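Local coordinates for adhesion G-protein coupled receptor G6 (Danio rerio, PDB 6V55), which is an adhesion G-protein-coupled receptor linked to myelination, whose calcium-binding extracellular region probably takes part in cell adhesion and signalling, at residues Cys5-Thr10 with Ser30-Gln36; Asp49-Ala55 with Phe74-Asn80; Ser97-Val101 with Pro472-Lys477. The contacts are given in a common frame with arbitrary orientation. Residue numbers count along the deposited sequence, not the author numbering.

Contacts 1 and 2 both lie inside the CUB domain, whereas contact 3 joins that domain to a loop some 370 residues further along. Contact 1 is a partly buried pairing at the edge of a sheet, ruled by backbone hydrogen bonds, with a disulfide and a glycan. Contact 2, also partly buried, packs the end of strand 41-51 against the turns of 74-80 with a single backbone hydrogen bond. Contact 3 is buried and made by side chains: an aromatic pair and a lysine among acidic groups. Contacts 2 and 3, about 17 Å apart between centres, share the calcium ion and a water, and a salt bridge joins Glu-53 OE2 to Lys-477 NZ (3.0 Å).

Contact 1. Residues Cys5-Thr10 with Ser30-Gln36. With NAG (2-acetamido-2-deoxy-beta-D-glucopyranose), chain E.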
loop_
_atom_site.group_PDB
_atom_site.type_symbol
_atom_site.label_atom_id
_atom_site.label_comp_id
_atom_site.label_asym_id
_atom_site.label_seq_id
_atom_site.Cartn_x
_atom_site.Cartn_y
_atom_site.Cartn_z
ATOM N N CYS A 5 -0.044 1.404 -10.916
ATOM C CA CYS A 5 -0.035 0.834 -9.572
ATOM C C CYS A 5 -1.454 0.575 -9.037
ATOM O O CYS A 5 -1.645 0.473 -7.826
ATOM C CB CYS A 5 0.807 1.708 -8.605
ATOM S SG CYS A 5 0.053 3.240 -7.867
ATOM N N ASN A 6 -2.453 0.421 -9.907
ATOM C CA ASN A 6 -3.787 -0.063 -9.514
ATOM C C ASN A 6 -4.114 -1.243 -10.419
ATOM O O ASN A 6 -4.872 -1.099 -11.384
ATOM C CB ASN A 6 -4.856 1.014 -9.610
ATOM C CG ASN A 6 -4.698 2.100 -8.554
ATOM O OD1 ASN A 6 -5.425 2.127 -7.552
ATOM N ND2 ASN A 6 -3.746 3.006 -8.777
ATOM N N VAL A 7 -3.559 -2.412 -10.084
ATOM C CA VAL A 7 -3.637 -3.604 -10.918
ATOM C C VAL A 7 -4.238 -4.756 -10.116
ATOM O O VAL A 7 -4.426 -4.678 -8.900
ATOM C CB VAL A 7 -2.256 -4.019 -11.471
ATOM C CG1 VAL A 7 -1.901 -3.224 -12.718
ATOM C CG2 VAL A 7 -1.203 -3.829 -10.399
ATOM N N VAL A 8 -4.535 -5.839 -10.834
ATOM C CA VAL A 8 -4.941 -7.118 -10.260
ATOM C C VAL A 8 -3.937 -8.159 -10.732
ATOM O O VAL A 8 -3.806 -8.397 -11.939
ATOM C CB VAL A 8 -6.372 -7.515 -10.658
ATOM C CG1 VAL A 8 -6.660 -8.961 -10.266
ATOM C CG2 VAL A 8 -7.366 -6.618 -9.976
ATOM N N LEU A 9 -3.223 -8.771 -9.792
ATOM C CA LEU A 9 -2.145 -9.693 -10.124
ATOM C C LEU A 9 -2.636 -11.119 -9.909
ATOM O O LEU A 9 -3.107 -11.457 -8.816
ATOM C CB LEU A 9 -0.898 -9.397 -9.286
ATOM C CG LEU A 9 -0.503 -7.912 -9.255
ATOM C CD1 LEU A 9 0.678 -7.632 -8.325
ATOM C CD2 LEU A 9 -0.203 -7.415 -10.662
ATOM N N THR A 10 -2.555 -11.947 -10.961
ATOM C CA THR A 10 -3.127 -13.290 -10.945
ATOM C C THR A 10 -2.111 -14.399 -11.190
ATOM O O THR A 10 -2.515 -15.560 -11.293
ATOM C CB THR A 10 -4.242 -13.434 -11.998
ATOM O OG1 THR A 10 -3.681 -13.306 -13.311
ATOM C CG2 THR A 10 -5.339 -12.397 -11.815
ATOM N N SER A 30 -1.725 6.885 -4.885
ATOM C CA SER A 30 -2.773 6.025 -4.353
ATOM C C SER A 30 -2.783 4.736 -5.160
ATOM O O SER A 30 -3.193 4.733 -6.324
ATOM C CB SER A 30 -4.129 6.698 -4.390
ATOM O OG SER A 30 -5.113 5.681 -4.374
ATOM N N CYS A 31 -2.364 3.648 -4.525
ATOM C CA CYS A 31 -2.126 2.387 -5.192
ATOM C C CYS A 31 -3.014 1.300 -4.587
ATOM O O CYS A 31 -3.338 1.340 -3.397
ATOM C CB CYS A 31 -0.657 2.031 -5.058
ATOM S SG CYS A 31 0.538 3.205 -5.789
ATOM N N ASN A 32 -3.409 0.319 -5.421
ATOM C CA ASN A 32 -4.288 -0.808 -5.042
ATOM C C ASN A 32 -3.779 -1.974 -5.884
ATOM O O ASN A 32 -4.259 -2.218 -6.995
ATOM C CB ASN A 32 -5.781 -0.503 -5.281
ATOM C CG ASN A 32 -6.744 -1.714 -5.033
ATOM O OD1 ASN A 32 -6.361 -2.754 -4.522
ATOM N ND2 ASN A 32 -8.027 -1.529 -5.374
ATOM N N TRP A 33 -2.823 -2.705 -5.331
ATOM C CA TRP A 33 -2.452 -4.014 -5.840
ATOM C C TRP A 33 -3.357 -5.057 -5.196
ATOM O O TRP A 33 -3.212 -5.353 -4.005
ATOM C CB TRP A 33 -1.004 -4.305 -5.506
ATOM C CG TRP A 33 -0.024 -3.329 -6.056
ATOM C CD1 TRP A 33 0.489 -3.310 -7.316
ATOM C CD2 TRP A 33 0.618 -2.266 -5.346
ATOM N NE1 TRP A 33 1.394 -2.290 -7.443
ATOM C CE2 TRP A 33 1.490 -1.635 -6.246
ATOM C CE3 TRP A 33 0.535 -1.785 -4.037
ATOM C CZ2 TRP A 33 2.262 -0.555 -5.887
ATOM C CZ3 TRP A 33 1.311 -0.704 -3.686
ATOM C CH2 TRP A 33 2.162 -0.111 -4.601
ATOM N N THR A 34 -4.282 -5.623 -5.964
ATOM C CA THR A 34 -5.099 -6.733 -5.486
ATOM C C THR A 34 -4.518 -8.037 -6.031
ATOM O O THR A 34 -4.334 -8.190 -7.238
ATOM C CB THR A 34 -6.563 -6.539 -5.891
ATOM O OG1 THR A 34 -7.180 -5.619 -4.981
ATOM C CG2 THR A 34 -7.343 -7.842 -5.848
ATOM N N ILE A 35 -4.189 -8.961 -5.144
ATOM C CA ILE A 35 -3.607 -10.239 -5.533
ATOM C C ILE A 35 -4.674 -11.307 -5.387
ATOM O O ILE A 35 -5.164 -11.544 -4.276
ATOM C CB ILE A 35 -2.387 -10.585 -4.679
ATOM C CG1 ILE A 35 -1.490 -9.356 -4.517
ATOM C CG2 ILE A 35 -1.673 -11.736 -5.312
ATOM C CD1 ILE A 35 -0.413 -9.498 -3.446
ATOM N N GLN A 36 -5.031 -11.962 -6.493
ATOM C CA GLN A 36 -6.101 -12.950 -6.477
ATOM C C GLN A 36 -5.595 -14.312 -6.923
ATOM O O GLN A 36 -4.951 -14.437 -7.970
ATOM C CB GLN A 36 -7.273 -12.529 -7.346
ATOM C CG GLN A 36 -8.502 -13.344 -7.047
ATOM C CD GLN A 36 -9.763 -12.646 -7.462
ATOM O OE1 GLN A 36 -10.827 -12.859 -6.871
ATOM N NE2 GLN A 36 -9.655 -11.784 -8.475
HETATM C C1 NAG E . -9.063 -2.549 -5.227
HETATM C C2 NAG E . -10.470 -2.017 -4.871
HETATM C C3 NAG E . -11.501 -3.155 -4.902
HETATM C C4 NAG E . -11.500 -3.853 -6.256
HETATM C C5 NAG E . -10.095 -4.374 -6.572
HETATM C C6 NAG E . -9.994 -4.933 -7.968
HETATM C C7 NAG E . -10.160 -0.067 -3.402
HETATM C C8 NAG E . -10.344 0.472 -2.013
HETATM N N2 NAG E . -10.509 -1.344 -3.581
HETATM O O3 NAG E . -12.806 -2.655 -4.615
HETATM O O4 NAG E . -12.439 -4.928 -6.245
HETATM O O5 NAG E . -9.128 -3.308 -6.496
HETATM O O6 NAG E . -9.681 -3.910 -8.905
HETATM O O7 NAG E . -9.710 0.621 -4.318
HETATM O O HOH W 1 -8.142 0.927 -7.436
#
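The indole of Trp-33 reaches beneath the start of the 5-10 segment: Cys-5 O lies over one face of the ring, Cys-5 CB comes to 3.8 Å from Trp-33 CZ2, and Val-7 CG2 to 3.6 Å from Trp-33 CD1. Toward the core the indole also stacks on Phe-16 and meets Phe-106 nearly at right angles, so a large flat apolar residue suits this place between edge strand and core. Leu-9 and Ile-35 point to the same interior face, while Val-8 and Thr-34 turn to the outer one. The two segments run parallel, 3° apart, each residue of 5-10 facing the one 26 positions later. Hydrogen bonds alternate along them: Asn-32 N to Cys-5 O (3.0 Å), Val-7 N to Asn-32 O (3.2 Å, weak), Thr-34 N to Val-7 O (3.1 Å), Leu-9 N to Thr-34 O (2.8 Å) and Gln-36 N to Leu-9 O (3.1 Å). The Cys-5 SG to Cys-31 SG disulfide, 2.1 Å, clamps the beginning of the pairing covalently, and Asn-6 ND2 adds a hydrogen bond to Ser-30 O (3.1 Å). Asn-32 opens an Asn-Trp-Thr glycosylation sequon: its ND2 is bonded to NAG C1 at 1.5 Å, and Thr-34 OG1 donates to Asn-32 OD1 at 3.0 Å. The whole is a parallel two-strand edge, tied by a disulfide, on one sheet of the CUB domain β-sandwich.

Contact 2. Residues Asp49-Ala55 with Phe74-Asn80; sequences DFELEEA and FCGLTAN. With CA (calcium ion), chain C.
Segment 49-55 is extended, a strand at 49-51, then open loop; 74-80 leaves a strand and folds into two overlapping turns, a type II' turn over Cys-75 to Thr-78 and a type I turn over Leu-77 to Asn-80, closed by Thr-78 N to Cys-75 O and Asn-80 N to Leu-77 O, both 3.2 Å. Between the segments, CA atoms come nearest at Glu-54 with Gly-76 (4.2 Å) and Phe-50 with Asn-80 (4.7 Å), and the one backbone hydrogen bond runs from Leu-52 N to Gly-76 O, 2.8 Å. Gly-76, at the second position of the II' turn, has phi 67° and psi -130°; the positive phi favours glycine, and a CB there would lie 3.0 Å from Glu-54 CG.

Apolar contacts centre on Phe-50 (chi1 t, chi2 -92°), whose ring points into the turns. Ala-79 CB sits 3.6 Å above its centroid in a CH-pi contact, a small methyl fitting a close face, and Phe-50 CZ lies 3.9 Å from Phe-74 CB. Leu-52 CB meets Cys-75 CB at 4.1 Å; Cys-75 is disulfide-bonded to Cys-58.

Asp-49 OD2 makes a salt bridge with Lys-104, as Glu-53 OE2 does with Lys-477. The Glu-53 CA-to-CB bond points away from 74-80, and its t, t chain carries OE1 to the calcium (2.5 Å). Asp-61, Asp-98, Ser-100, Val-101 and a water complete the site, the arrangement of a calcium-binding CUB domain.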
loop_
_atom_site.group_PDB
_atom_site.type_symbol
_atom_site.label_atom_id
_atom_site.label_comp_id
_atom_site.label_asym_id
_atom_site.label_seq_id
_atom_site.Cartn_x
_atom_site.Cartn_y
_atom_site.Cartn_z
ATOM N N ASP A 49 11.833 -5.344 1.294
ATOM C CA ASP A 49 12.405 -4.049 1.638
ATOM C C ASP A 49 11.239 -3.111 1.891
ATOM O O ASP A 49 10.206 -3.239 1.235
ATOM C CB ASP A 49 13.276 -3.504 0.506
ATOM C CG ASP A 49 14.134 -2.348 0.947
ATOM O OD1 ASP A 49 14.222 -2.141 2.181
ATOM O OD2 ASP A 49 14.692 -1.635 0.073
ATOM N N PHE A 50 11.398 -2.187 2.846
ATOM C CA PHE A 50 10.292 -1.303 3.252
ATOM C C PHE A 50 10.861 -0.115 4.010
ATOM O O PHE A 50 11.357 -0.296 5.135
ATOM C CB PHE A 50 9.264 -2.044 4.145
ATOM C CG PHE A 50 8.067 -1.205 4.574
ATOM C CD1 PHE A 50 8.066 -0.486 5.786
ATOM C CD2 PHE A 50 6.909 -1.201 3.809
ATOM C CE1 PHE A 50 6.974 0.273 6.172
ATOM C CE2 PHE A 50 5.808 -0.469 4.201
ATOM C CZ PHE A 50 5.843 0.268 5.386
ATOM N N GLU A 51 10.699 1.094 3.465
ATOM C CA GLU A 51 10.962 2.312 4.223
ATOM C C GLU A 51 9.947 3.373 3.821
ATOM O O GLU A 51 9.947 3.825 2.673
ATOM C CB GLU A 51 12.385 2.821 3.994
ATOM C CG GLU A 51 12.703 4.119 4.748
ATOM C CD GLU A 51 14.004 4.811 4.289
ATOM O OE1 GLU A 51 14.390 4.705 3.088
ATOM O OE2 GLU A 51 14.636 5.472 5.151
ATOM N N LEU A 52 9.093 3.772 4.761
ATOM C CA LEU A 52 8.134 4.846 4.542
ATOM C C LEU A 52 8.417 5.987 5.508
ATOM O O LEU A 52 9.173 5.840 6.472
ATOM C CB LEU A 52 6.699 4.352 4.728
ATOM C CG LEU A 52 5.892 4.134 3.452
ATOM C CD1 LEU A 52 6.513 3.020 2.644
ATOM C CD2 LEU A 52 4.485 3.769 3.819
ATOM N N GLU A 53 7.821 7.137 5.215
ATOM C CA GLU A 53 7.853 8.280 6.121
ATOM C C GLU A 53 7.134 7.918 7.414
ATOM O O GLU A 53 5.994 7.447 7.381
ATOM C CB GLU A 53 7.192 9.480 5.453
ATOM C CG GLU A 53 6.963 10.632 6.374
ATOM C CD GLU A 53 6.237 11.807 5.717
ATOM O OE1 GLU A 53 5.563 11.627 4.681
ATOM O OE2 GLU A 53 6.332 12.936 6.255
ATOM N N GLU A 54 7.805 8.065 8.549
ATOM C CA GLU A 54 7.179 7.655 9.797
ATOM C C GLU A 54 6.266 8.753 10.341
ATOM O O GLU A 54 6.516 9.945 10.141
ATOM C CB GLU A 54 8.232 7.257 10.835
ATOM C CG GLU A 54 7.684 6.221 11.857
ATOM C CD GLU A 54 8.664 5.867 12.963
ATOM O OE1 GLU A 54 8.412 4.873 13.693
ATOM O OE2 GLU A 54 9.695 6.573 13.079
ATOM N N ALA A 55 5.180 8.333 10.994
ATOM C CA ALA A 55 4.254 9.228 11.675
ATOM C C ALA A 55 3.495 8.450 12.741
ATOM O O ALA A 55 3.313 7.233 12.638
ATOM C CB ALA A 55 3.255 9.864 10.716
ATOM N N PHE A 74 0.824 0.360 8.074
ATOM C CA PHE A 74 2.263 0.236 8.289
ATOM C C PHE A 74 2.970 1.472 7.736
ATOM O O PHE A 74 2.618 1.965 6.661
ATOM C CB PHE A 74 2.856 -0.996 7.579
ATOM C CG PHE A 74 2.316 -2.317 8.047
ATOM C CD1 PHE A 74 2.966 -3.030 9.060
ATOM C CD2 PHE A 74 1.186 -2.878 7.450
ATOM C CE1 PHE A 74 2.487 -4.266 9.491
ATOM C CE2 PHE A 74 0.690 -4.112 7.877
ATOM C CZ PHE A 74 1.348 -4.808 8.903
ATOM N N CYS A 75 3.979 1.955 8.458
ATOM C CA CYS A 75 4.892 2.966 7.941
ATOM C C CYS A 75 6.230 2.805 8.647
ATOM O O CYS A 75 6.438 1.850 9.397
ATOM C CB CYS A 75 4.372 4.381 8.151
ATOM S SG CYS A 75 3.946 4.727 9.874
ATOM N N GLY A 76 7.115 3.778 8.435
ATOM C CA GLY A 76 8.434 3.730 9.041
ATOM C C GLY A 76 9.238 2.587 8.457
ATOM O O GLY A 76 9.284 2.396 7.236
ATOM N N LEU A 77 9.826 1.781 9.343
ATOM C CA LEU A 77 10.513 0.561 8.947
ATOM C C LEU A 77 9.770 -0.690 9.374
ATOM O O LEU A 77 10.321 -1.789 9.239
ATOM C CB LEU A 77 11.923 0.536 9.531
ATOM C CG LEU A 77 12.838 1.461 8.733
ATOM C CD1 LEU A 77 13.801 2.155 9.667
ATOM C CD2 LEU A 77 13.567 0.655 7.658
ATOM N N THR A 78 8.535 -0.553 9.879
ATOM C CA THR A 78 7.972 -1.594 10.736
ATOM C C THR A 78 7.516 -2.822 9.970
ATOM O O THR A 78 7.374 -3.888 10.567
ATOM C CB THR A 78 6.798 -1.044 11.554
ATOM O OG1 THR A 78 5.727 -0.680 10.675
ATOM C CG2 THR A 78 7.225 0.191 12.328
ATOM N N ALA A 79 7.326 -2.716 8.666
ATOM C CA ALA A 79 6.856 -3.847 7.884
ATOM C C ALA A 79 7.977 -4.578 7.173
ATOM O O ALA A 79 7.676 -5.438 6.348
ATOM C CB ALA A 79 5.824 -3.395 6.845
ATOM N N ASN A 80 9.247 -4.283 7.505
ATOM C CA ASN A 80 10.367 -4.611 6.621
ATOM C C ASN A 80 10.655 -6.109 6.550
ATOM O O ASN A 80 10.728 -6.671 5.459
ATOM C CB ASN A 80 11.620 -3.858 7.047
ATOM C CG ASN A 80 12.841 -4.301 6.279
ATOM O OD1 ASN A 80 13.030 -3.948 5.105
ATOM N ND2 ASN A 80 13.678 -5.094 6.930
HETATM CA CA CA C . 5.082 11.806 2.285
HETATM O O HOH W 2 4.704 11.910 -0.244
#

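Contact 3. Residues Ser97-Val101 with Pro472-Lys477; sequences SDFSV and PCFPYK. With CA (calcium ion), chain C.
Both segments are loop, apart from Pro-472 at the end of strand 468-472, and their closest CA atoms, Phe-99 and Pro-475, stay 7.7 Å apart, so side chains dominate this interdomain contact between the CUB calcium-site loop and one far along the chain. Phe-99 (chi1 p, 47°; chi2 88°) offers a ring face to the edge of Phe-474 (chi1 t, chi2 76°): a T-shaped pair, centroids 4.8 Å apart, planes at 82°. Pro-475 follows a cis peptide, its CA 3.6 Å from Phe-99 CE1; Pro-472 CG is 4.0 Å from Phe-99 CE2. Lys-477 (phi 60°; chi m, t, p) suits its place because its methylenes lie along the Phe-99 ring (CG 3.6 Å from CZ) while NZ reaches acidic groups: a salt bridge to Asp-98 OD1 (2.9 Å), another to Glu-53 OE2, and a hydrogen bond to Ser-100 OG (3.3 Å). Asp-98 OD2, Ser-100 O and Val-101 O each bind the calcium at 2.5 Å. Helix 517-527 packs on Ser-100, Phe-474 and Pro-475, while helix 534-550 touches Phe-474 and Tyr-476.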
loop_
_atom_site.group_PDB
_atom_site.type_symbol
_atom_site.label_atom_id
_atom_site.label_comp_id
_atom_site.label_asym_id
_atom_site.label_seq_id
_atom_site.Cartn_x
_atom_site.Cartn_y
_atom_site.Cartn_z
ATOM N N SER A 97 0.698 8.121 -0.213
ATOM C CA SER A 97 1.698 9.066 0.257
ATOM C C SER A 97 1.033 10.430 0.271
ATOM O O SER A 97 0.075 10.661 -0.468
ATOM C CB SER A 97 2.931 9.114 -0.648
ATOM O OG SER A 97 2.520 9.295 -1.998
ATOM N N ASP A 98 1.536 11.344 1.098
ATOM C CA ASP A 98 0.907 12.651 1.092
ATOM C C ASP A 98 1.733 13.569 0.190
ATOM O O ASP A 98 2.435 13.076 -0.693
ATOM C CB ASP A 98 0.687 13.186 2.518
ATOM C CG ASP A 98 1.965 13.278 3.372
ATOM O OD1 ASP A 98 1.820 13.482 4.597
ATOM O OD2 ASP A 98 3.107 13.209 2.891
ATOM N N PHE A 99 1.684 14.887 0.424
ATOM C CA PHE A 99 2.239 15.910 -0.464
ATOM C C PHE A 99 3.727 16.173 -0.269
ATOM O O PHE A 99 4.306 16.873 -1.102
ATOM C CB PHE A 99 1.490 17.246 -0.298
ATOM C CG PHE A 99 1.278 17.667 1.143
ATOM C CD1 PHE A 99 2.242 18.425 1.812
ATOM C CD2 PHE A 99 0.113 17.323 1.827
ATOM C CE1 PHE A 99 2.064 18.807 3.143
ATOM C CE2 PHE A 99 -0.065 17.696 3.151
ATOM C CZ PHE A 99 0.921 18.444 3.807
ATOM N N SER A 100 4.360 15.678 0.796
ATOM C CA SER A 100 5.748 16.055 1.052
ATOM C C SER A 100 6.431 14.961 1.863
ATOM O O SER A 100 5.765 14.159 2.507
ATOM C CB SER A 100 5.838 17.372 1.816
ATOM O OG SER A 100 5.519 17.119 3.172
ATOM N N VAL A 101 7.781 14.978 1.850
ATOM C CA VAL A 101 8.699 14.020 2.492
ATOM C C VAL A 101 8.505 12.603 1.963
ATOM O O VAL A 101 7.585 11.892 2.376
ATOM C CB VAL A 101 8.592 14.022 4.038
ATOM C CG1 VAL A 101 9.662 13.159 4.656
ATOM C CG2 VAL A 101 8.643 15.442 4.589
ATOM N N PRO A 472 -2.093 15.655 7.769
ATOM C CA PRO A 472 -1.252 16.841 7.964
ATOM C C PRO A 472 -1.835 18.115 7.384
ATOM O O PRO A 472 -2.507 18.108 6.347
ATOM C CB PRO A 472 0.039 16.475 7.228
ATOM C CG PRO A 472 -0.312 15.335 6.360
ATOM C CD PRO A 472 -1.278 14.578 7.177
ATOM N N CYS A 473 -1.541 19.222 8.070
ATOM C CA CYS A 473 -1.893 20.537 7.565
ATOM C C CYS A 473 -1.030 20.838 6.346
ATOM O O CYS A 473 0.195 20.701 6.398
ATOM C CB CYS A 473 -1.682 21.604 8.644
ATOM S SG CYS A 473 -2.897 21.622 9.980
ATOM N N PHE A 474 -1.671 21.202 5.239
ATOM C CA PHE A 474 -0.940 21.574 4.037
ATOM C C PHE A 474 -0.465 23.014 4.161
ATOM O O PHE A 474 -1.273 23.891 4.455
ATOM C CB PHE A 474 -1.826 21.420 2.801
ATOM C CG PHE A 474 -1.120 21.736 1.521
ATOM C CD1 PHE A 474 -0.220 20.826 0.985
ATOM C CD2 PHE A 474 -1.316 22.953 0.873
ATOM C CE1 PHE A 474 0.440 21.094 -0.204
ATOM C CE2 PHE A 474 -0.634 23.245 -0.313
ATOM C CZ PHE A 474 0.244 22.307 -0.848
ATOM N N PRO A 475 0.817 23.309 3.914
ATOM C CA PRO A 475 1.933 22.413 3.581
ATOM C C PRO A 475 3.027 22.258 4.643
ATOM O O PRO A 475 4.054 21.653 4.335
ATOM C CB PRO A 475 2.542 23.088 2.369
ATOM C CG PRO A 475 2.422 24.542 2.734
ATOM C CD PRO A 475 1.149 24.699 3.563
ATOM N N TYR A 476 2.841 22.781 5.852
ATOM C CA TYR A 476 3.956 22.785 6.786
ATOM C C TYR A 476 3.973 21.576 7.709
ATOM O O TYR A 476 5.037 21.266 8.266
ATOM C CB TYR A 476 3.950 24.100 7.569
ATOM C CG TYR A 476 4.134 25.261 6.621
ATOM C CD1 TYR A 476 5.232 25.299 5.746
ATOM C CD2 TYR A 476 3.220 26.305 6.569
ATOM C CE1 TYR A 476 5.416 26.359 4.849
ATOM C CE2 TYR A 476 3.401 27.362 5.683
ATOM C CZ TYR A 476 4.497 27.381 4.828
ATOM O OH TYR A 476 4.663 28.436 3.956
ATOM N N LYS A 477 2.820 20.908 7.872
ATOM C CA LYS A 477 2.627 19.666 8.648
ATOM C C LYS A 477 2.989 19.794 10.129
ATOM O O LYS A 477 3.244 18.774 10.781
ATOM C CB LYS A 477 3.386 18.467 8.068
ATOM C CG LYS A 477 3.250 18.204 6.594
ATOM C CD LYS A 477 4.286 17.138 6.203
ATOM C CE LYS A 477 3.768 15.720 6.299
ATOM N NZ LYS A 477 4.298 14.859 5.202
HETATM CA CA CA C . 5.082 11.806 2.285
HETATM O O HOH W 2 4.704 11.910 -0.244
#